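Local structure of geranylgeranyl pyrophosphate synthase (Corynebacterium glutamicum, 3LK5) at residues A[23-26]-A[27-31]; A[85-88]-A[89-93]; A[161-165]-A[166-170]. The protein probably catalyses magnesium-dependent head-to-tail condensation of allylic diphosphates with isopentenyl diphosphate, as a prenyltransferase of isoprenoid biosynthesis. One frame throughout, in Å; residues are numbered along the deposited sequence.

Interaction 1: residues A[23-26]-A[27-31]; sequences EVVR and DRLTQ
With chi1 at -58°, OG1 of Thr30 stands beside its own backbone N and is turned back over the preceding helical turn to meet the carbonyl of Arg26. Thr30 OG1 donates to Arg26 O at 2.8 Å, from above the carbonyl plane rather than from a lone-pair direction. The same oxygen takes the helical bond from Thr30 N at 2.9 Å, and the two donors reach it from opposite faces of its plane. One acceptor is thus gripped twice by a single residue, which satisfies the hydroxyl within the helix. Arg26 itself, CG anti to the backbone N and the chain extended to NE, runs across the threonine at a slant; its NH1 comes only to 4.1 Å from Thr30 OG1. The guanidinium reaches instead toward the end of helix 45-59 and beyond, where NE makes a weak hydrogen bond to Leu59 O and NH2 another to Asn60 OD1.

One residue earlier in each turn, the pair is apolar. Val25 and Leu29 lie side by side and point the same way, Val25 CG1 touching Leu29 CD1 at 3.8 Å, while Leu29 CG rests 3.4 Å from Val25 O. On a further side, CG of Arg28 passes 3.3 Å from Val24 O before the polar end leaves for a salt bridge with Asp92 on helix 87-111. Asp27 N to Glu23 O and Arg28 N to Val24 O continue the regular backbone bonding. These i to i+4 bonds, with the Thr30 hydroxyl on the carbonyl four residues back, are characteristic of an alpha-helix. In helix 21-43 of this all-helical prenyltransferase, Glu23, Arg26 and Asp27 are exposed, whereas buried Val25 and Leu29 face inward, Leu29 against helices 45-59, 87-111 and 144-164.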
# COMPACT_ATOMS: atom_id res chain seq x y z
N GLU A 23 -4.42 23.43 -9.48
CA GLU A 23 -5.68 23.28 -10.23
C GLU A 23 -5.56 22.19 -11.28
O GLU A 23 -6.48 21.37 -11.47
CB GLU A 23 -6.08 24.61 -10.91
CG GLU A 23 -6.31 25.72 -9.94
CD GLU A 23 -6.55 27.05 -10.63
OE1 GLU A 23 -6.42 27.15 -11.88
OE2 GLU A 23 -6.90 27.97 -9.92
N VAL A 24 -4.41 22.16 -11.95
CA VAL A 24 -4.14 21.15 -12.97
C VAL A 24 -4.07 19.77 -12.29
O VAL A 24 -4.62 18.82 -12.82
CB VAL A 24 -2.80 21.46 -13.72
CG1 VAL A 24 -2.45 20.35 -14.66
CG2 VAL A 24 -2.96 22.80 -14.52
N VAL A 25 -3.42 19.69 -11.13
CA VAL A 25 -3.31 18.41 -10.41
C VAL A 25 -4.71 17.89 -10.06
O VAL A 25 -5.02 16.73 -10.30
CB VAL A 25 -2.44 18.55 -9.15
CG1 VAL A 25 -2.50 17.27 -8.24
CG2 VAL A 25 -0.98 18.90 -9.56
N ARG A 26 -5.57 18.77 -9.52
CA ARG A 26 -6.95 18.38 -9.19
C ARG A 26 -7.70 17.88 -10.40
O ARG A 26 -8.41 16.86 -10.28
CB ARG A 26 -7.71 19.55 -8.52
CG ARG A 26 -9.08 19.15 -7.94
CD ARG A 26 -9.77 20.40 -7.32
NE ARG A 26 -10.97 20.03 -6.52
CZ ARG A 26 -12.17 19.70 -7.01
NH1 ARG A 26 -12.37 19.62 -8.31
NH2 ARG A 26 -13.17 19.40 -6.16
N ASP A 27 -7.55 18.52 -11.57
CA ASP A 27 -8.12 17.98 -12.81
C ASP A 27 -7.65 16.55 -13.13
O ASP A 27 -8.46 15.71 -13.54
CB ASP A 27 -7.78 18.83 -14.04
CG ASP A 27 -8.58 20.12 -14.12
OD1 ASP A 27 -9.66 20.21 -13.53
OD2 ASP A 27 -8.11 21.07 -14.77
N ARG A 28 -6.34 16.31 -13.06
CA ARG A 28 -5.84 14.96 -13.39
C ARG A 28 -6.41 13.91 -12.42
O ARG A 28 -6.78 12.80 -12.83
CB ARG A 28 -4.29 14.92 -13.36
CG ARG A 28 -3.58 15.98 -14.26
CD ARG A 28 -4.15 16.05 -15.70
NE ARG A 28 -4.14 14.78 -16.42
CZ ARG A 28 -4.68 14.61 -17.63
NH1 ARG A 28 -5.28 15.65 -18.24
NH2 ARG A 28 -4.64 13.43 -18.22
N LEU A 29 -6.44 14.25 -11.13
CA LEU A 29 -6.94 13.34 -10.11
C LEU A 29 -8.42 13.09 -10.32
O LEU A 29 -8.88 11.95 -10.14
CB LEU A 29 -6.71 13.87 -8.69
CG LEU A 29 -5.21 13.98 -8.29
CD1 LEU A 29 -5.14 14.81 -7.02
CD2 LEU A 29 -4.61 12.51 -8.10
N THR A 30 -9.16 14.14 -10.69
CA THR A 30 -10.59 13.97 -11.01
C THR A 30 -10.81 12.98 -12.12
O THR A 30 -11.67 12.08 -12.01
CB THR A 30 -11.28 15.34 -11.36
OG1 THR A 30 -11.12 16.23 -10.26
CG2 THR A 30 -12.77 15.13 -11.62
N GLN A 31 -10.05 13.13 -13.21
CA GLN A 31 -10.20 12.22 -14.33
C GLN A 31 -9.92 10.76 -13.94
O GLN A 31 -10.63 9.83 -14.37
CB GLN A 31 -9.29 12.65 -15.49
CG GLN A 31 -9.66 14.05 -15.93
CD GLN A 31 -9.31 14.35 -17.36
OE1 GLN A 31 -9.40 15.51 -17.79
NE2 GLN A 31 -8.88 13.34 -18.12

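Interaction 2: residues A[85-88]-A[89-93]; sequences EKLE and SVLDA
Lys86 O is the first acceptor met by helix 87-111, and two amides of the following turn converge on it. Val90 N donates at 3.1 Å, whereas Ser89 N, although 3.0 Å from the same Lys86 O, is badly angled and makes only a weak bond. The next two carbonyls are taken in regular order: Leu91 N binds Leu87 O at 2.9 Å and Asp92 N binds Glu88 O at 2.9 Å.

The polar side chains find their partners mainly beyond this turn. OG of Ser89, held beside its own backbone N by a chi1 of -58°, has CB and CE of Lys86 as neighbours, CE at 3.5 Å from OG; its hydrogen bond, however, goes to Ser166 O in the loop after helix 144-164. Glu85 follows the same direction, its OE2 bonded to Ser169 OG, while its CB packs on CG2 of Val90 at 4.0 Å. Asp92, on another side of the helix, has its charged partner in Arg28, which ties this turn to helix 21-43.

Apolar contacts run along the face toward helix 65-78. Leu87 and Leu91 meet at an angle, with CG and CD1 of Leu87 both 3.9 Å from Leu91 CD1, and the two residues share Trp71 of helix 65-78 as a neighbour; Val90 touches Trp71 too. Taken together, these are the features of a helix N-terminus, with Lys86 at the N-cap position: an extended approach through Glu85, a first bond onto the N-cap carbonyl, and then the regular i to i+4 pattern at the start of a core helix of the polyprenyl synthetase fold.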
# COMPACT_ATOMS: atom_id res chain seq x y z
N GLU A 85 7.47 12.91 -24.63
CA GLU A 85 6.35 12.35 -23.86
C GLU A 85 5.13 13.25 -23.99
O GLU A 85 5.27 14.47 -24.07
CB GLU A 85 6.74 12.24 -22.38
CG GLU A 85 7.89 11.29 -22.12
CD GLU A 85 7.65 9.86 -22.60
OE1 GLU A 85 6.51 9.33 -22.45
OE2 GLU A 85 8.62 9.23 -23.08
N LYS A 86 3.95 12.65 -23.97
CA LYS A 86 2.70 13.43 -23.95
C LYS A 86 2.61 14.23 -22.67
O LYS A 86 2.87 13.71 -21.57
CB LYS A 86 1.45 12.52 -24.06
CG LYS A 86 1.38 11.71 -25.36
CD LYS A 86 0.08 10.87 -25.47
CE LYS A 86 0.09 9.65 -24.51
NZ LYS A 86 -1.21 8.87 -24.57
N LEU A 87 2.15 15.47 -22.80
CA LEU A 87 2.03 16.35 -21.63
C LEU A 87 1.10 15.76 -20.56
O LEU A 87 1.37 15.82 -19.37
CB LEU A 87 1.48 17.69 -22.09
CG LEU A 87 1.05 18.68 -21.02
CD1 LEU A 87 2.23 19.08 -20.12
CD2 LEU A 87 0.48 19.90 -21.75
N GLU A 88 -0.03 15.21 -21.01
CA GLU A 88 -1.00 14.62 -20.11
C GLU A 88 -0.36 13.49 -19.27
O GLU A 88 -0.72 13.27 -18.09
CB GLU A 88 -2.14 14.01 -20.96
CG GLU A 88 -2.88 15.04 -21.82
CD GLU A 88 -2.11 15.56 -23.09
OE1 GLU A 88 -1.05 15.05 -23.52
OE2 GLU A 88 -2.65 16.53 -23.69
N SER A 89 0.52 12.73 -19.91
CA SER A 89 1.20 11.59 -19.21
C SER A 89 2.16 12.09 -18.15
O SER A 89 2.26 11.52 -17.07
CB SER A 89 1.95 10.71 -20.21
OG SER A 89 1.06 10.21 -21.22
N VAL A 90 2.90 13.15 -18.49
CA VAL A 90 3.78 13.75 -17.48
C VAL A 90 2.99 14.28 -16.32
O VAL A 90 3.38 14.07 -15.13
CB VAL A 90 4.65 14.89 -18.12
CG1 VAL A 90 5.52 15.55 -17.06
CG2 VAL A 90 5.48 14.31 -19.26
N LEU A 91 1.87 14.96 -16.61
CA LEU A 91 1.06 15.54 -15.55
C LEU A 91 0.42 14.44 -14.67
O LEU A 91 0.28 14.61 -13.46
CB LEU A 91 -0.07 16.42 -16.14
CG LEU A 91 0.47 17.69 -16.85
CD1 LEU A 91 -0.70 18.43 -17.57
CD2 LEU A 91 1.14 18.61 -15.86
N ASP A 92 0.04 13.33 -15.29
CA ASP A 92 -0.52 12.22 -14.51
C ASP A 92 0.53 11.58 -13.62
O ASP A 92 0.23 11.22 -12.46
CB ASP A 92 -1.10 11.16 -15.44
CG ASP A 92 -2.50 11.54 -15.93
OD1 ASP A 92 -3.17 12.42 -15.38
OD2 ASP A 92 -2.92 10.96 -16.91
N ALA A 93 1.75 11.44 -14.16
CA ALA A 93 2.87 10.95 -13.31
C ALA A 93 3.09 11.85 -12.12
O ALA A 93 3.23 11.36 -10.99
CB ALA A 93 4.19 10.78 -14.12

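Interaction 3: residues A[161-165]-A[166-170]; sequences DMLQD and SGLSA
The peptide carbonyl of Leu163 is the flat group on which Ser166 closes. Ser166 OG donates to Leu163 O at 2.7 Å, lying only 18° out of the carbonyl plane, while Ser166 N comes to the same oxygen at 3.2 Å from well above that plane. Leu163 O is therefore held by both the backbone and the side chain of one residue. The backbone bond spans three residues through Gln164 and Asp165, with Asp165 leaving helical geometry, so the helix ends in a tight turn. A chi1 of 58° sets Ser166 OG between its own backbone N and carbonyl carbon, from where it can serve two partners: besides donating to Leu163 O it accepts from Leu168 N at 3.2 Å in a nearly straight bond, which makes an ST turn.

Gly167 has a positive phi of 94°, at which a side chain would press on the carbonyl oxygen of Ser166. Its amide gives its hydrogen to a water 2.8 Å away, and that water donates in turn to Gln164 O at 2.7 Å, with a weaker bond to Leu168 O, bridging the helix end to the loop. Beyond the turn, Leu168 folds back so that its CD1 meets CD1 of Leu163 at 4.0 Å, the two side chains running at a slant to each other.

Asp161 and Asp165 turn the other way and form salt bridges with Arg177, Arg181 and Arg184 of the second subunit, which marks this helix end as part of the dimer interface. Within the chain, Met162, a selenomethionine, packs on helices 21-43 and 87-111, Leu163 lies on Ala93 and on Trp180 of helix 170-199, and Ser169 caps the start of helix 170-199 through Ala172 N.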
# COMPACT_ATOMS: atom_id res chain seq x y z
N ASP A 161 -0.94 2.60 -10.19
CA ASP A 161 -1.69 2.49 -11.47
C ASP A 161 -1.61 3.81 -12.23
O ASP A 161 -1.51 3.81 -13.46
CB ASP A 161 -3.17 2.22 -11.20
CG ASP A 161 -3.42 0.78 -10.69
OD1 ASP A 161 -2.56 -0.12 -10.86
OD2 ASP A 161 -4.47 0.57 -10.08
N MSE A 162 -1.78 4.91 -11.53
CA MSE A 162 -1.84 6.22 -12.21
C MSE A 162 -0.53 6.50 -12.92
O MSE A 162 -0.53 7.02 -14.05
CB MSE A 162 -2.17 7.35 -11.22
CG MSE A 162 -2.46 8.69 -11.95
SE MSE A 162 -3.27 9.92 -10.69
CE MSE A 162 -3.61 11.48 -11.93
N LEU A 163 0.59 6.12 -12.28
CA LEU A 163 1.89 6.17 -12.96
C LEU A 163 1.99 5.17 -14.13
O LEU A 163 2.32 5.55 -15.27
CB LEU A 163 3.06 5.96 -11.94
CG LEU A 163 4.46 5.94 -12.60
CD1 LEU A 163 4.79 7.33 -13.23
CD2 LEU A 163 5.53 5.49 -11.57
N GLN A 164 1.72 3.88 -13.87
CA GLN A 164 1.99 2.85 -14.89
C GLN A 164 1.02 3.01 -16.08
O GLN A 164 1.40 2.67 -17.20
CB GLN A 164 1.80 1.44 -14.32
CG GLN A 164 2.85 1.08 -13.20
CD GLN A 164 4.28 1.35 -13.61
OE1 GLN A 164 4.66 1.15 -14.76
NE2 GLN A 164 5.11 1.79 -12.64
N ASP A 165 -0.15 3.58 -15.82
CA ASP A 165 -1.18 3.76 -16.87
C ASP A 165 -1.24 5.16 -17.45
O ASP A 165 -2.17 5.49 -18.23
CB ASP A 165 -2.58 3.36 -16.37
CG ASP A 165 -2.71 1.84 -16.15
OD1 ASP A 165 -2.09 1.01 -16.86
OD2 ASP A 165 -3.42 1.46 -15.20
N SER A 166 -0.24 5.97 -17.11
CA SER A 166 -0.20 7.40 -17.46
C SER A 166 -0.08 7.61 -18.97
O SER A 166 -0.46 8.68 -19.47
CB SER A 166 1.01 8.06 -16.80
OG SER A 166 2.22 7.41 -17.19
N GLY A 167 0.47 6.62 -19.67
CA GLY A 167 0.78 6.77 -21.09
C GLY A 167 2.21 7.23 -21.32
O GLY A 167 2.58 7.45 -22.47
N LEU A 168 3.03 7.38 -20.25
CA LEU A 168 4.49 7.52 -20.43
C LEU A 168 5.00 6.33 -21.25
O LEU A 168 4.50 5.20 -21.09
CB LEU A 168 5.22 7.52 -19.06
CG LEU A 168 5.07 8.81 -18.22
CD1 LEU A 168 5.83 8.66 -16.91
CD2 LEU A 168 5.61 10.02 -19.01
N SER A 169 5.96 6.59 -22.12
CA SER A 169 6.61 5.56 -22.93
C SER A 169 7.29 4.53 -22.02
O SER A 169 7.61 4.82 -20.86
CB SER A 169 7.65 6.19 -23.85
OG SER A 169 8.76 6.70 -23.11
N ALA A 170 7.51 3.32 -22.56
CA ALA A 170 8.29 2.30 -21.85
C ALA A 170 9.62 2.85 -21.37
O ALA A 170 10.07 2.52 -20.27
CB ALA A 170 8.55 1.13 -22.75
O HOH W 1 1.80 4.17 -19.44

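Interactions 2 and 3 are the closest neighbours, their centres about 8 Å apart: Ser89 OG meets Ser166 O at 2.8 Å and Glu85 OE2 meets Ser169 OG at 2.5 Å, so the start of helix 87-111 is fastened to the loop after helix 144-164. Interaction 1, about 12 Å from interaction 2 between centres, joins it through Arg28 NE and Asp92 OD1 at 2.7 Å. It reaches interaction 3 by packing, with Leu29 CD2 3.9 Å from SE of Met162. All three lie away from the magnesium-binding aspartates Asp108, Asp112 and Asp194, although helices 87-111 and 170-199, which both begin here, carry Asp108 and Asp194 farther along.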